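Local coordinates for beta-lactamase inhibitory protein BLIP-I (Streptomyces exfoliatus, PDB 3GMV), which inhibits beta-lactamases, probably class A enzymes, by binding to them as a protein inhibitor of the BLIP family, at residues Asn85-Gly90 with Ala98-Asp103. Numbering follows the deposited sequence.
Sequences NRTALG and AAVPKD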
# COMPACT_ATOMS: atom_id res chain seq x y z
N ASN A 85 3.59 -19.70 8.02
CA ASN A 85 3.60 -21.09 7.55
C ASN A 85 2.22 -21.71 7.41
O ASN A 85 2.09 -22.79 6.81
CB ASN A 85 4.45 -21.96 8.47
CG ASN A 85 5.92 -21.74 8.25
OD1 ASN A 85 6.33 -21.21 7.22
ND2 ASN A 85 6.75 -22.16 9.23
N ARG A 86 1.20 -21.01 7.90
CA ARG A 86 -0.17 -21.47 7.71
C ARG A 86 -0.93 -20.61 6.70
O ARG A 86 -2.18 -20.59 6.68
CB ARG A 86 -0.90 -21.61 9.06
CG ARG A 86 -0.32 -22.74 9.90
CD ARG A 86 -1.13 -22.93 11.24
NE ARG A 86 -0.93 -21.78 12.13
CZ ARG A 86 0.10 -21.63 12.97
NH1 ARG A 86 1.04 -22.57 13.05
NH2 ARG A 86 0.20 -20.53 13.73
N THR A 87 -0.18 -19.94 5.83
CA THR A 87 -0.77 -19.28 4.69
C THR A 87 -0.32 -20.01 3.44
O THR A 87 0.72 -20.71 3.43
CB THR A 87 -0.40 -17.78 4.59
OG1 THR A 87 1.03 -17.66 4.46
CG2 THR A 87 -0.82 -17.05 5.88
N ALA A 88 -1.09 -19.83 2.37
CA ALA A 88 -0.78 -20.47 1.09
C ALA A 88 -1.52 -19.72 -0.00
O ALA A 88 -2.64 -19.27 0.22
CB ALA A 88 -1.24 -21.96 1.10
N LEU A 89 -0.92 -19.60 -1.19
CA LEU A 89 -1.62 -18.98 -2.33
C LEU A 89 -2.96 -19.67 -2.55
O LEU A 89 -3.06 -20.90 -2.41
CB LEU A 89 -0.77 -19.06 -3.61
CG LEU A 89 0.55 -18.29 -3.49
CD1 LEU A 89 1.27 -18.23 -4.85
CD2 LEU A 89 0.34 -16.90 -2.95
N GLY A 90 -4.00 -18.89 -2.83
CA GLY A 90 -5.32 -19.41 -3.15
C GLY A 90 -6.26 -19.39 -1.96
O GLY A 90 -7.48 -19.59 -2.13
N ALA A 98 -7.70 -15.41 9.57
CA ALA A 98 -7.83 -16.42 10.61
C ALA A 98 -6.46 -17.00 10.95
O ALA A 98 -6.26 -17.48 12.07
CB ALA A 98 -8.80 -17.56 10.18
N ALA A 99 -5.53 -16.95 10.00
CA ALA A 99 -4.14 -17.45 10.23
C ALA A 99 -3.19 -16.39 10.77
O ALA A 99 -2.29 -16.69 11.56
CB ALA A 99 -3.56 -18.02 8.94
N VAL A 100 -3.38 -15.14 10.35
CA VAL A 100 -2.43 -14.07 10.64
C VAL A 100 -3.18 -12.98 11.38
O VAL A 100 -4.30 -12.64 10.99
CB VAL A 100 -1.88 -13.44 9.31
CG1 VAL A 100 -1.02 -12.21 9.58
CG2 VAL A 100 -1.06 -14.47 8.51
N PRO A 101 -2.58 -12.41 12.43
CA PRO A 101 -3.36 -11.34 13.13
C PRO A 101 -3.36 -10.01 12.32
O PRO A 101 -2.29 -9.37 12.14
CB PRO A 101 -2.65 -11.19 14.48
CG PRO A 101 -1.24 -11.71 14.24
CD PRO A 101 -1.34 -12.76 13.14
N LYS A 102 -4.54 -9.62 11.82
CA LYS A 102 -4.62 -8.44 10.98
C LYS A 102 -4.12 -7.18 11.68
O LYS A 102 -3.65 -6.24 11.02
CB LYS A 102 -6.05 -8.24 10.44
CG LYS A 102 -6.07 -7.32 9.24
CD LYS A 102 -7.46 -7.27 8.59
CE LYS A 102 -7.74 -5.91 7.99
NZ LYS A 102 -7.13 -5.77 6.68
N ASP A 103 -4.20 -7.13 13.01
CA ASP A 103 -3.68 -5.96 13.72
C ASP A 103 -2.16 -5.87 13.60
O ASP A 103 -1.56 -4.87 14.00
CB ASP A 103 -4.06 -5.97 15.22
CG ASP A 103 -5.50 -5.57 15.49
OD1 ASP A 103 -6.17 -5.04 14.58
OD2 ASP A 103 -5.96 -5.80 16.63
O HOH W 1 -2.27 -19.04 13.04
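T87 and V100 meet methyl to methyl, T87 CG2 lying 3.7 Å from V100 CG2, while A99 packs its single methyl against the R86 carbonyl oxygen and T87 CG2. No direct hydrogen bond joins the two segments. T87 is divided between two environments: its OG1 sits between the backbone N and the carbonyl carbon (chi1 61°), where it donates to Y84 O and accepts from R150 NE, and this rotation sends CG2 anti to the carbonyl carbon and across to V100. V100 has CG1 anti to its own backbone N (chi1 173°), which places the other branch, CG2, beside that N and against the threonine methyl. The two side chains meet at a slant. Both touch F140 of strand 137-143, and T87 also touches L96 of helix 93-99, so the pair packs where the loop and the helix end meet the sheet. A99 CB points toward the 85-90 segment, 3.7 Å from R86 O and 4.2 Å from T87 CG2.

Farther out, the long side chain of R86 reaches the C-terminal end of helix 93-99 through water. Water 1 lies at the edge of the guanidinium, in its plane; it accepts from R86 NH2 at 3.0 Å and donates to A99 O at 2.8 Å. R86 NH1 binds S82 OG, so the guanidinium is also tied back to helix 81-84. A99 is the last helical residue before V100 departs from helical backbone angles, and the bridge therefore engages a carbonyl at the helix end, whose partial negative charge is probably met by the guanidinium indirectly, through the water. The contact thus joins the loop after helix 81-84 to the end of helix 93-99 by dispersion between the buried T87 and V100 methyls and, toward the exposed R86, by a single water.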